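Local coordinates for SnoN,Epimerase SnoN (Streptomyces nogalater, PDB 5EP9), which acts as a non-heme iron, 2-oxoglutarate-dependent epimerase in the biosynthesis of the polyketide nogalamycin, at residues Thr174-Asp186 / Phe196-Thr208. Residues are numbered along the deposited sequence; the frame is centred on the assembly and turned at random.
Sequences TFVPGSHLLPDPD and FTRPGEIWMPRVT. With ACT (acetate ion), chain G.
E201 OE1, whose carboxylate carbon lies against L182 CD1 of 174-186, is gripped twice by R198, through its backbone N and through NE at 2.7 Å. The guanidinium takes the carboxylate side-on, NH2 bonding OE2 from above the carboxylate plane, while F196 N reaches OE2 from the opposite face. A bend at chi3 of R198 (-70°) turns R198 NH1 across to P183 O, 3.0 Å away. This bond is nearly straight (171° at the hydrogen), and P183 O lies in the guanidinium plane. NH1 also donates to a water bonded to S179 O. L182 CD1 sits over the centre of one guanidinium face, 4.0 Å from R198 CZ. A leucine in place of R198 would probably leave P183 O without its donor and the E201 carboxylate without its charged mate.

The segments diverge from the end of an antiparallel strand pair, 173-175 with 207-209, the latter the outer strand of a four-stranded sheet in this cupin-type fold; the sheet includes 225-227, which carries the iron ligand H225. F175 and V207 form the hydrogen-bonded pair, V207 N meeting F175 O at 2.9 Å and 169°. The F175 side chain lies beside H219 and H225 and stacks on Y45. In the adjoining non-hydrogen-bonded pair, T174 OG1 and T208 OG1 share a 2.7 Å hydrogen bond.

The chain is an engineered fusion of SnoN portions 14-202 and 203-305: the R198 cluster lies within the first, whereas M204 to T208 belong to the second, so the strand pair joins the two. M204 SD meets L182 CD1 tip to tip at 3.9 Å, and its bent chain sets M204 CE 3.3 Å from P177 O. V176 CG2 packs against F196 CZ at 3.7 Å, beside an acetate that R206 NH1 and S226 OG both bind.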
# COMPACT_ATOMS: atom_id res chain seq x y z
N THR A 174 -10.59 5.38 4.46
CA THR A 174 -11.89 5.44 3.79
C THR A 174 -11.66 5.19 2.31
O THR A 174 -10.71 5.71 1.74
CB THR A 174 -12.50 6.81 4.01
OG1 THR A 174 -12.74 6.95 5.42
CG2 THR A 174 -13.82 7.04 3.23
N PHE A 175 -12.55 4.40 1.71
CA PHE A 175 -12.47 4.05 0.33
C PHE A 175 -13.75 4.42 -0.38
O PHE A 175 -14.83 4.47 0.25
CB PHE A 175 -12.28 2.53 0.18
CG PHE A 175 -11.09 1.98 0.90
CD1 PHE A 175 -9.86 1.94 0.31
CD2 PHE A 175 -11.22 1.49 2.14
CE1 PHE A 175 -8.72 1.39 0.99
CE2 PHE A 175 -10.13 0.97 2.84
CZ PHE A 175 -8.87 0.92 2.24
N VAL A 176 -13.68 4.72 -1.68
CA VAL A 176 -14.95 5.02 -2.46
C VAL A 176 -15.23 3.84 -3.33
O VAL A 176 -14.52 3.62 -4.32
CB VAL A 176 -14.78 6.23 -3.33
CG1 VAL A 176 -16.06 6.51 -4.08
CG2 VAL A 176 -14.42 7.46 -2.51
N PRO A 177 -16.21 3.01 -2.96
CA PRO A 177 -16.31 1.73 -3.64
C PRO A 177 -16.70 1.96 -5.07
O PRO A 177 -17.54 2.85 -5.36
CB PRO A 177 -17.40 0.94 -2.88
CG PRO A 177 -17.90 1.86 -1.86
CD PRO A 177 -16.93 2.99 -1.67
N GLY A 178 -16.15 1.14 -5.98
CA GLY A 178 -16.45 1.31 -7.42
C GLY A 178 -15.65 2.41 -8.10
O GLY A 178 -15.72 2.54 -9.31
N SER A 179 -14.92 3.23 -7.35
CA SER A 179 -14.24 4.39 -7.96
C SER A 179 -13.09 3.97 -8.88
O SER A 179 -12.67 4.68 -9.77
CB SER A 179 -13.71 5.32 -6.87
OG SER A 179 -12.81 4.60 -5.98
N HIS A 180 -12.61 2.76 -8.68
CA HIS A 180 -11.59 2.15 -9.55
C HIS A 180 -12.07 1.83 -10.95
O HIS A 180 -11.27 1.55 -11.81
CB HIS A 180 -10.97 0.86 -8.93
CG HIS A 180 -11.92 -0.29 -8.79
ND1 HIS A 180 -13.17 -0.18 -8.20
CD2 HIS A 180 -11.81 -1.56 -9.20
CE1 HIS A 180 -13.78 -1.35 -8.28
NE2 HIS A 180 -12.96 -2.21 -8.86
N LEU A 181 -13.39 1.81 -11.15
CA LEU A 181 -14.00 1.54 -12.46
C LEU A 181 -14.36 2.78 -13.22
O LEU A 181 -14.89 2.69 -14.28
CB LEU A 181 -15.28 0.72 -12.26
CG LEU A 181 -15.08 -0.53 -11.43
CD1 LEU A 181 -16.46 -1.14 -11.18
CD2 LEU A 181 -14.16 -1.51 -12.20
N LEU A 182 -14.08 3.94 -12.66
CA LEU A 182 -14.39 5.21 -13.28
C LEU A 182 -13.33 5.48 -14.34
O LEU A 182 -12.23 4.98 -14.24
CB LEU A 182 -14.39 6.31 -12.28
CG LEU A 182 -15.47 6.25 -11.20
CD1 LEU A 182 -15.21 7.28 -10.14
CD2 LEU A 182 -16.91 6.46 -11.74
N PRO A 183 -13.68 6.28 -15.41
CA PRO A 183 -12.68 6.73 -16.34
C PRO A 183 -11.68 7.66 -15.70
O PRO A 183 -11.89 8.13 -14.62
CB PRO A 183 -13.50 7.53 -17.40
CG PRO A 183 -14.80 7.85 -16.79
CD PRO A 183 -14.96 6.98 -15.56
N ASP A 184 -10.58 7.92 -16.40
CA ASP A 184 -9.55 8.88 -15.92
C ASP A 184 -10.06 10.27 -15.68
O ASP A 184 -10.87 10.76 -16.43
CB ASP A 184 -8.39 9.03 -16.89
CG ASP A 184 -7.56 7.77 -17.02
OD1 ASP A 184 -7.75 6.83 -16.23
OD2 ASP A 184 -6.71 7.77 -17.93
N PRO A 185 -9.51 10.92 -14.65
CA PRO A 185 -9.76 12.35 -14.53
C PRO A 185 -9.10 12.94 -15.74
O PRO A 185 -8.12 12.35 -16.22
CB PRO A 185 -9.09 12.73 -13.21
CG PRO A 185 -8.23 11.57 -12.80
CD PRO A 185 -8.51 10.41 -13.67
N ASP A 186 -9.61 14.05 -16.25
CA ASP A 186 -9.04 14.66 -17.49
C ASP A 186 -7.69 15.39 -17.21
O ASP A 186 -7.02 15.87 -18.13
CB ASP A 186 -10.08 15.50 -18.29
CG ASP A 186 -10.27 16.90 -17.75
OD1 ASP A 186 -10.19 17.08 -16.51
OD2 ASP A 186 -10.52 17.82 -18.57
N PHE A 196 -12.38 12.96 -6.93
CA PHE A 196 -13.67 13.73 -6.86
C PHE A 196 -13.83 14.75 -7.95
O PHE A 196 -14.50 15.70 -7.74
CB PHE A 196 -13.94 14.31 -5.45
CG PHE A 196 -14.05 13.25 -4.40
CD1 PHE A 196 -15.01 12.26 -4.50
CD2 PHE A 196 -13.15 13.18 -3.35
CE1 PHE A 196 -15.09 11.24 -3.56
CE2 PHE A 196 -13.23 12.16 -2.40
CZ PHE A 196 -14.18 11.17 -2.52
N THR A 197 -13.20 14.54 -9.11
CA THR A 197 -13.35 15.47 -10.30
C THR A 197 -14.23 14.90 -11.41
O THR A 197 -14.61 15.57 -12.25
CB THR A 197 -11.98 15.84 -10.97
OG1 THR A 197 -11.31 14.64 -11.49
CG2 THR A 197 -11.04 16.58 -9.96
N ARG A 198 -14.52 13.62 -11.43
CA ARG A 198 -15.33 13.04 -12.47
C ARG A 198 -16.81 13.24 -12.17
O ARG A 198 -17.20 13.46 -11.02
CB ARG A 198 -14.98 11.59 -12.62
CG ARG A 198 -13.60 11.52 -13.19
CD ARG A 198 -12.91 10.29 -12.81
NE ARG A 198 -12.53 10.22 -11.41
CZ ARG A 198 -11.81 9.22 -10.91
NH1 ARG A 198 -11.30 8.28 -11.73
NH2 ARG A 198 -11.54 9.17 -9.60
N PRO A 199 -17.64 13.27 -13.22
CA PRO A 199 -19.04 13.68 -13.00
C PRO A 199 -19.78 12.62 -12.19
O PRO A 199 -19.52 11.42 -12.33
CB PRO A 199 -19.59 13.87 -14.42
CG PRO A 199 -18.46 13.50 -15.38
CD PRO A 199 -17.36 12.88 -14.62
N GLY A 200 -20.55 13.06 -11.21
CA GLY A 200 -21.19 12.12 -10.26
C GLY A 200 -20.33 11.59 -9.12
O GLY A 200 -20.85 11.06 -8.17
N GLU A 201 -19.00 11.66 -9.23
CA GLU A 201 -18.11 11.06 -8.20
C GLU A 201 -18.34 11.54 -6.75
O GLU A 201 -18.25 10.77 -5.86
CB GLU A 201 -16.67 11.38 -8.56
CG GLU A 201 -15.68 10.60 -7.78
CD GLU A 201 -14.22 10.76 -8.34
OE1 GLU A 201 -13.98 11.41 -9.41
OE2 GLU A 201 -13.32 10.30 -7.66
N ILE A 202 -18.60 12.83 -6.55
CA ILE A 202 -18.81 13.35 -5.21
C ILE A 202 -20.05 12.67 -4.53
O ILE A 202 -20.16 12.71 -3.27
CB ILE A 202 -18.94 14.89 -5.14
CG1 ILE A 202 -20.07 15.43 -5.97
CG2 ILE A 202 -17.65 15.61 -5.47
CD1 ILE A 202 -20.40 16.89 -5.58
N TRP A 203 -21.05 12.23 -5.39
CA TRP A 203 -22.32 11.61 -4.92
C TRP A 203 -22.09 10.10 -4.49
O TRP A 203 -23.00 9.45 -4.02
CB TRP A 203 -23.44 11.80 -5.90
CG TRP A 203 -23.66 13.35 -6.13
CD1 TRP A 203 -23.42 13.99 -7.24
CD2 TRP A 203 -23.93 14.32 -5.12
NE1 TRP A 203 -23.51 15.30 -7.01
CE2 TRP A 203 -23.83 15.54 -5.72
CE3 TRP A 203 -24.27 14.28 -3.78
CZ2 TRP A 203 -24.08 16.67 -5.07
CZ3 TRP A 203 -24.45 15.41 -3.10
CH2 TRP A 203 -24.32 16.56 -3.68
N MET A 204 -20.93 9.58 -4.70
CA MET A 204 -20.65 8.18 -4.39
C MET A 204 -20.26 7.80 -2.91
O MET A 204 -19.60 8.55 -2.25
CB MET A 204 -19.46 7.66 -5.20
CG MET A 204 -19.77 7.50 -6.71
SD MET A 204 -18.18 7.22 -7.62
CE MET A 204 -18.14 5.36 -7.36
N PRO A 205 -20.83 6.73 -2.43
CA PRO A 205 -20.76 6.61 -1.03
C PRO A 205 -19.37 6.23 -0.61
O PRO A 205 -18.56 5.79 -1.45
CB PRO A 205 -21.71 5.46 -0.67
CG PRO A 205 -22.04 4.77 -1.92
CD PRO A 205 -21.94 5.84 -2.97
N ARG A 206 -19.03 6.50 0.61
CA ARG A 206 -17.71 6.25 1.11
C ARG A 206 -17.71 5.36 2.31
O ARG A 206 -18.55 5.52 3.13
CB ARG A 206 -17.06 7.56 1.51
CG ARG A 206 -16.87 8.49 0.30
CD ARG A 206 -17.72 9.64 0.46
NE ARG A 206 -17.84 10.52 -0.69
CZ ARG A 206 -17.19 11.67 -0.82
NH1 ARG A 206 -16.18 12.04 -0.03
NH2 ARG A 206 -17.52 12.45 -1.79
N VAL A 207 -16.75 4.47 2.41
CA VAL A 207 -16.73 3.45 3.42
C VAL A 207 -15.45 3.52 4.22
O VAL A 207 -14.39 3.42 3.70
CB VAL A 207 -16.81 2.02 2.83
CG1 VAL A 207 -16.84 0.97 3.96
CG2 VAL A 207 -18.04 1.83 1.95
N THR A 208 -15.62 3.81 5.48
CA THR A 208 -14.58 3.96 6.44
C THR A 208 -14.44 2.61 7.11
O THR A 208 -15.37 2.02 7.61
CB THR A 208 -14.95 5.08 7.46
OG1 THR A 208 -15.06 6.28 6.71
CG2 THR A 208 -13.82 5.23 8.50
C ACT G . -13.17 10.08 1.39
O ACT G . -12.43 10.69 2.16
OXT ACT G . -14.42 10.15 1.52
CH3 ACT G . -12.54 9.23 0.33
O HOH W 1 -19.31 4.39 -4.01
O HOH W 2 -10.04 6.60 -9.81